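2-c-methyl-d-erythritol 4-phosphate cytidylyltransferase (Streptococcus pneumoniae, PDB 2VSH) transfers the cytidylyl group of CTP to D-ribitol 5-phosphate, making the CDP-activated ribitol used for teichoic acid precursors. Local coordinates at residues F25-E39 / W58-L70. Residues are numbered along the deposited sequence; the frame is centred on the assembly and turned at random.
Sequences FLELGDRPILIHTIE and WVSHAEDLVDKYL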
loop_
_atom_site.group_PDB
_atom_site.type_symbol
_atom_site.label_atom_id
_atom_site.label_comp_id
_atom_site.label_asym_id
_atom_site.label_seq_id
_atom_site.Cartn_x
_atom_site.Cartn_y
_atom_site.Cartn_z
ATOM N N PHE A 25 21.011 6.951 -3.903
ATOM C CA PHE A 25 22.278 7.668 -3.725
ATOM C C PHE A 25 22.288 8.570 -2.497
ATOM O O PHE A 25 23.291 9.188 -2.169
ATOM C CB PHE A 25 22.687 8.424 -4.992
ATOM C CG PHE A 25 22.922 7.519 -6.174
ATOM C CD1 PHE A 25 23.824 6.463 -6.089
ATOM C CD2 PHE A 25 22.246 7.724 -7.372
ATOM C CE1 PHE A 25 24.038 5.605 -7.174
ATOM C CE2 PHE A 25 22.454 6.881 -8.459
ATOM C CZ PHE A 25 23.352 5.820 -8.360
ATOM N N LEU A 26 21.154 8.617 -1.821
ATOM C CA LEU A 26 21.010 9.349 -0.579
ATOM C C LEU A 26 21.550 8.562 0.609
ATOM O O LEU A 26 21.455 7.337 0.650
ATOM C CB LEU A 26 19.530 9.679 -0.366
ATOM C CG LEU A 26 19.164 11.156 -0.461
ATOM C CD1 LEU A 26 20.010 11.916 -1.464
ATOM C CD2 LEU A 26 17.665 11.319 -0.752
ATOM N N GLU A 27 22.086 9.288 1.589
ATOM C CA GLU A 27 22.632 8.679 2.798
ATOM C C GLU A 27 21.528 8.197 3.730
ATOM O O GLU A 27 20.560 8.916 4.000
ATOM C CB GLU A 27 23.555 9.668 3.522
ATOM C CG GLU A 27 23.975 9.242 4.928
ATOM C CD GLU A 27 24.960 10.206 5.567
ATOM O OE1 GLU A 27 26.177 9.952 5.440
ATOM O OE2 GLU A 27 24.517 11.214 6.185
ATOM N N LEU A 28 21.681 6.967 4.206
ATOM C CA LEU A 28 20.914 6.471 5.334
ATOM C C LEU A 28 21.920 6.152 6.435
ATOM O O LEU A 28 22.808 5.312 6.250
ATOM C CB LEU A 28 20.123 5.224 4.934
ATOM C CG LEU A 28 19.165 4.610 5.954
ATOM C CD1 LEU A 28 18.093 5.599 6.410
ATOM C CD2 LEU A 28 18.551 3.342 5.383
ATOM N N GLY A 29 21.785 6.818 7.575
ATOM C CA GLY A 29 22.761 6.681 8.645
ATOM C C GLY A 29 24.008 7.393 8.182
ATOM O O GLY A 29 24.048 8.623 8.153
ATOM N N ASP A 30 25.014 6.626 7.766
ATOM C CA ASP A 30 26.276 7.218 7.335
ATOM C C ASP A 30 26.780 6.679 5.980
ATOM O O ASP A 30 27.916 6.946 5.573
ATOM C CB ASP A 30 27.323 7.087 8.450
ATOM C CG ASP A 30 26.962 7.914 9.701
ATOM O OD1 ASP A 30 27.080 9.166 9.667
ATOM O OD2 ASP A 30 26.559 7.309 10.728
ATOM N N ARG A 31 25.903 5.969 5.270
ATOM C CA ARG A 31 26.227 5.348 3.983
ATOM C C ARG A 31 25.031 5.434 3.044
ATOM O O ARG A 31 23.891 5.386 3.516
ATOM C CB ARG A 31 26.603 3.879 4.201
ATOM C CG ARG A 31 28.054 3.714 4.613
ATOM C CD ARG A 31 28.312 2.560 5.571
ATOM N NE ARG A 31 27.347 1.472 5.464
ATOM C CZ ARG A 31 26.585 1.067 6.474
ATOM N NH1 ARG A 31 26.674 1.663 7.661
ATOM N NH2 ARG A 31 25.737 0.068 6.308
ATOM N N PRO A 32 25.283 5.560 1.720
ATOM C CA PRO A 32 24.193 5.639 0.742
ATOM C C PRO A 32 23.305 4.414 0.800
ATOM O O PRO A 32 23.792 3.293 1.031
ATOM C CB PRO A 32 24.911 5.672 -0.621
ATOM C CG PRO A 32 26.301 6.119 -0.327
ATOM C CD PRO A 32 26.606 5.624 1.074
ATOM N N ILE A 33 22.013 4.617 0.569
ATOM C CA ILE A 33 21.060 3.508 0.557
ATOM C C ILE A 33 21.551 2.348 -0.306
ATOM O O ILE A 33 21.481 1.174 0.113
ATOM C CB ILE A 33 19.627 3.985 0.141
ATOM C CG1 ILE A 33 19.046 4.885 1.244
ATOM C CG2 ILE A 33 18.699 2.769 -0.092
ATOM C CD1 ILE A 33 17.853 5.772 0.825
ATOM N N LEU A 34 22.063 2.663 -1.501
ATOM C CA LEU A 34 22.564 1.635 -2.412
ATOM C C LEU A 34 23.616 0.745 -1.755
ATOM O O LEU A 34 23.644 -0.472 -1.974
ATOM C CB LEU A 34 23.156 2.268 -3.685
ATOM C CG LEU A 34 23.822 1.306 -4.676
ATOM C CD1 LEU A 34 22.840 0.252 -5.251
ATOM C CD2 LEU A 34 24.531 2.068 -5.796
ATOM N N ILE A 35 24.480 1.368 -0.963
ATOM C CA ILE A 35 25.564 0.656 -0.272
ATOM C C ILE A 35 25.025 -0.319 0.784
ATOM O O ILE A 35 25.488 -1.465 0.857
ATOM C CB ILE A 35 26.589 1.638 0.321
ATOM C CG1 ILE A 35 27.361 2.356 -0.805
ATOM C CG2 ILE A 35 27.534 0.927 1.312
ATOM C CD1 ILE A 35 28.126 1.410 -1.795
ATOM N N HIS A 36 24.059 0.145 1.581
ATOM C CA HIS A 36 23.374 -0.697 2.565
ATOM C C HIS A 36 22.846 -1.957 1.894
ATOM O O HIS A 36 22.972 -3.069 2.430
ATOM C CB HIS A 36 22.173 0.031 3.168
ATOM C CG HIS A 36 22.526 1.092 4.153
ATOM N ND1 HIS A 36 22.805 0.816 5.472
ATOM C CD2 HIS A 36 22.620 2.435 4.020
ATOM C CE1 HIS A 36 23.079 1.941 6.107
ATOM N NE2 HIS A 36 22.970 2.939 5.249
ATOM N N THR A 37 22.234 -1.769 0.725
ATOM C CA THR A 37 21.582 -2.855 -0.005
ATOM C C THR A 37 22.617 -3.853 -0.549
ATOM O O THR A 37 22.460 -5.074 -0.403
ATOM C CB THR A 37 20.717 -2.291 -1.178
ATOM O OG1 THR A 37 19.726 -1.392 -0.656
ATOM C CG2 THR A 37 20.014 -3.422 -1.923
ATOM N N ILE A 38 23.668 -3.340 -1.178
ATOM C CA ILE A 38 24.752 -4.198 -1.691
ATOM C C ILE A 38 25.404 -4.996 -0.543
ATOM O O ILE A 38 25.658 -6.198 -0.687
ATOM C CB ILE A 38 25.814 -3.393 -2.454
ATOM C CG1 ILE A 38 25.243 -2.822 -3.754
ATOM C CG2 ILE A 38 27.033 -4.276 -2.776
ATOM C CD1 ILE A 38 26.166 -1.784 -4.444
ATOM N N GLU A 39 25.634 -4.319 0.585
ATOM C CA GLU A 39 26.156 -4.932 1.823
ATOM C C GLU A 39 25.430 -6.201 2.246
ATOM O O GLU A 39 26.065 -7.158 2.653
ATOM C CB GLU A 39 26.093 -3.949 2.997
ATOM C CG GLU A 39 27.336 -3.088 3.150
ATOM C CD GLU A 39 27.172 -2.014 4.215
ATOM O OE1 GLU A 39 26.172 -2.062 4.971
ATOM O OE2 GLU A 39 28.044 -1.117 4.296
ATOM N N TRP A 58 25.249 7.695 -14.112
ATOM C CA TRP A 58 25.621 7.491 -12.707
ATOM C C TRP A 58 26.515 6.265 -12.486
ATOM O O TRP A 58 26.820 5.909 -11.347
ATOM C CB TRP A 58 24.372 7.392 -11.816
ATOM C CG TRP A 58 23.570 8.660 -11.756
ATOM C CD1 TRP A 58 22.658 9.092 -12.676
ATOM C CD2 TRP A 58 23.619 9.670 -10.731
ATOM N NE1 TRP A 58 22.129 10.309 -12.287
ATOM C CE2 TRP A 58 22.694 10.680 -11.093
ATOM C CE3 TRP A 58 24.340 9.810 -9.537
ATOM C CZ2 TRP A 58 22.472 11.825 -10.302
ATOM C CZ3 TRP A 58 24.118 10.943 -8.745
ATOM C CH2 TRP A 58 23.198 11.944 -9.142
ATOM N N VAL A 59 26.937 5.617 -13.571
ATOM C CA VAL A 59 27.814 4.455 -13.454
ATOM C C VAL A 59 29.125 4.776 -12.710
ATOM O O VAL A 59 29.459 4.097 -11.741
ATOM C CB VAL A 59 28.046 3.757 -14.830
ATOM C CG1 VAL A 59 29.193 2.760 -14.758
ATOM C CG2 VAL A 59 26.770 3.051 -15.276
ATOM N N SER A 60 29.856 5.806 -13.132
ATOM C CA SER A 60 31.133 6.103 -12.469
ATOM C C SER A 60 30.918 6.562 -11.019
ATOM O O SER A 60 31.751 6.298 -10.152
ATOM C CB SER A 60 31.985 7.096 -13.257
ATOM O OG SER A 60 31.462 8.402 -13.194
ATOM N N HIS A 61 29.796 7.225 -10.760
ATOM C CA HIS A 61 29.452 7.619 -9.399
ATOM C C HIS A 61 29.240 6.378 -8.526
ATOM O O HIS A 61 29.807 6.276 -7.438
ATOM C CB HIS A 61 28.222 8.527 -9.369
ATOM C CG HIS A 61 27.778 8.871 -7.985
ATOM N ND1 HIS A 61 28.428 9.799 -7.205
ATOM C CD2 HIS A 61 26.773 8.377 -7.226
ATOM C CE1 HIS A 61 27.831 9.876 -6.028
ATOM N NE2 HIS A 61 26.823 9.022 -6.014
ATOM N N ALA A 62 28.436 5.436 -9.008
ATOM C CA ALA A 62 28.268 4.150 -8.335
ATOM C C ALA A 62 29.608 3.436 -8.082
ATOM O O ALA A 62 29.780 2.827 -7.038
ATOM C CB ALA A 62 27.309 3.247 -9.115
ATOM N N GLU A 63 30.533 3.509 -9.041
ATOM C CA GLU A 63 31.875 2.929 -8.884
ATOM C C GLU A 63 32.697 3.648 -7.804
ATOM O O GLU A 63 33.414 2.998 -7.040
ATOM C CB GLU A 63 32.624 2.878 -10.228
ATOM C CG GLU A 63 31.940 1.958 -11.240
ATOM C CD GLU A 63 32.604 1.908 -12.606
ATOM O OE1 GLU A 63 33.075 2.955 -13.111
ATOM O OE2 GLU A 63 32.637 0.793 -13.187
ATOM N N ASP A 64 32.583 4.977 -7.730
ATOM C CA ASP A 64 33.200 5.742 -6.646
ATOM C C ASP A 64 32.696 5.262 -5.273
ATOM O O ASP A 64 33.486 5.069 -4.346
ATOM C CB ASP A 64 32.927 7.258 -6.789
ATOM C CG ASP A 64 33.669 7.897 -7.959
ATOM O OD1 ASP A 64 34.506 7.218 -8.585
ATOM O OD2 ASP A 64 33.417 9.099 -8.250
ATOM N N LEU A 65 31.384 5.077 -5.156
ATOM C CA LEU A 65 30.756 4.640 -3.902
ATOM C C LEU A 65 31.277 3.273 -3.428
ATOM O O LEU A 65 31.554 3.080 -2.238
ATOM C CB LEU A 65 29.239 4.597 -4.067
ATOM C CG LEU A 65 28.326 5.740 -3.599
ATOM C CD1 LEU A 65 28.998 7.117 -3.413
ATOM C CD2 LEU A 65 27.097 5.826 -4.488
ATOM N N VAL A 66 31.412 2.342 -4.367
ATOM C CA VAL A 66 32.012 1.022 -4.101
ATOM C C VAL A 66 33.464 1.156 -3.647
ATOM O O VAL A 66 33.861 0.556 -2.642
ATOM C CB VAL A 66 31.907 0.090 -5.327
ATOM C CG1 VAL A 66 32.741 -1.196 -5.132
ATOM C CG2 VAL A 66 30.454 -0.239 -5.606
ATOM N N ASP A 67 34.248 1.961 -4.363
ATOM C CA ASP A 67 35.632 2.219 -3.973
ATOM C C ASP A 67 35.702 2.776 -2.563
ATOM O O ASP A 67 36.565 2.387 -1.772
ATOM C CB ASP A 67 36.308 3.190 -4.946
ATOM C CG ASP A 67 36.703 2.536 -6.252
ATOM O OD1 ASP A 67 36.656 1.293 -6.347
ATOM O OD2 ASP A 67 37.076 3.271 -7.196
ATOM N N LYS A 68 34.782 3.690 -2.254
ATOM C CA LYS A 68 34.790 4.421 -0.992
ATOM C C LYS A 68 34.229 3.600 0.168
ATOM O O LYS A 68 34.800 3.594 1.260
ATOM C CB LYS A 68 33.974 5.711 -1.113
ATOM C CG LYS A 68 34.091 6.630 0.112
ATOM C CD LYS A 68 33.213 7.864 -0.009
ATOM C CE LYS A 68 33.688 8.984 0.905
ATOM N NZ LYS A 68 33.788 8.573 2.332
ATOM N N TYR A 69 33.098 2.933 -0.066
ATOM C CA TYR A 69 32.364 2.287 1.021
ATOM C C TYR A 69 32.590 0.784 1.130
ATOM O O TYR A 69 32.426 0.218 2.205
ATOM C CB TYR A 69 30.852 2.617 0.954
ATOM C CG TYR A 69 30.562 4.051 1.315
ATOM C CD1 TYR A 69 30.356 5.017 0.328
ATOM C CD2 TYR A 69 30.552 4.458 2.654
ATOM C CE1 TYR A 69 30.114 6.355 0.679
ATOM C CE2 TYR A 69 30.319 5.772 3.009
ATOM C CZ TYR A 69 30.083 6.715 2.022
ATOM O OH TYR A 69 29.874 8.019 2.395
ATOM N N LEU A 70 32.975 0.148 0.026
ATOM C CA LEU A 70 33.105 -1.310 -0.025
ATOM C C LEU A 70 34.371 -1.774 -0.764
ATOM O O LEU A 70 34.295 -2.679 -1.592
ATOM C CB LEU A 70 31.863 -1.904 -0.692
ATOM C CG LEU A 70 30.500 -1.715 -0.021
ATOM C CD1 LEU A 70 29.419 -2.076 -1.003
ATOM C CD2 LEU A 70 30.367 -2.553 1.244
HETATM O O HOH W 1 25.650 8.955 -3.359
HETATM O O HOH W 2 30.175 0.545 3.915
#
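The Phe25 ring takes the edge of His61 on one face in a T-shaped pair (planes at 85°), with His61 CD2 3.7 Å from Phe25 CD1. Trp58 lies nearly parallel to Phe25 but slid aside, so the two rings barely overlap; CE2 of Phe25 rests over the rim of the indole. This aromatic cluster closes one end of a helix packing in the GT-A-type alpha/beta fold of the IspD/TarI cytidylyltransferases, where helix segments 33-39 and 59-69 cross at -62° beside strands 50-54 and 77-81 of the central sheet. Further along, Pro32 CD sits over one face of Tyr69, a CH-pi contact 3.8 Å from the ring centroid, while Lys68 CG lies over the opposite face. Between these aromatic ends Leu65 fills in, its CD2 3.7 Å from Phe25 CD1 and its CG against Pro32 CG. Past Tyr69, Ile35 CD1 meets Leu70 CD1 tip to tip at 3.8 Å, and Ile38 CG2 packs against the same Leu70 CD1. No direct hydrogen bond joins the segments; two waters bridge them. One links Phe25 O to His61 NE2 in the imidazole plane; another donates to Tyr69 O at 2.8 Å and to Glu39 OE2, of the carboxylate whose OE1 forms a salt bridge with Arg31 NH2.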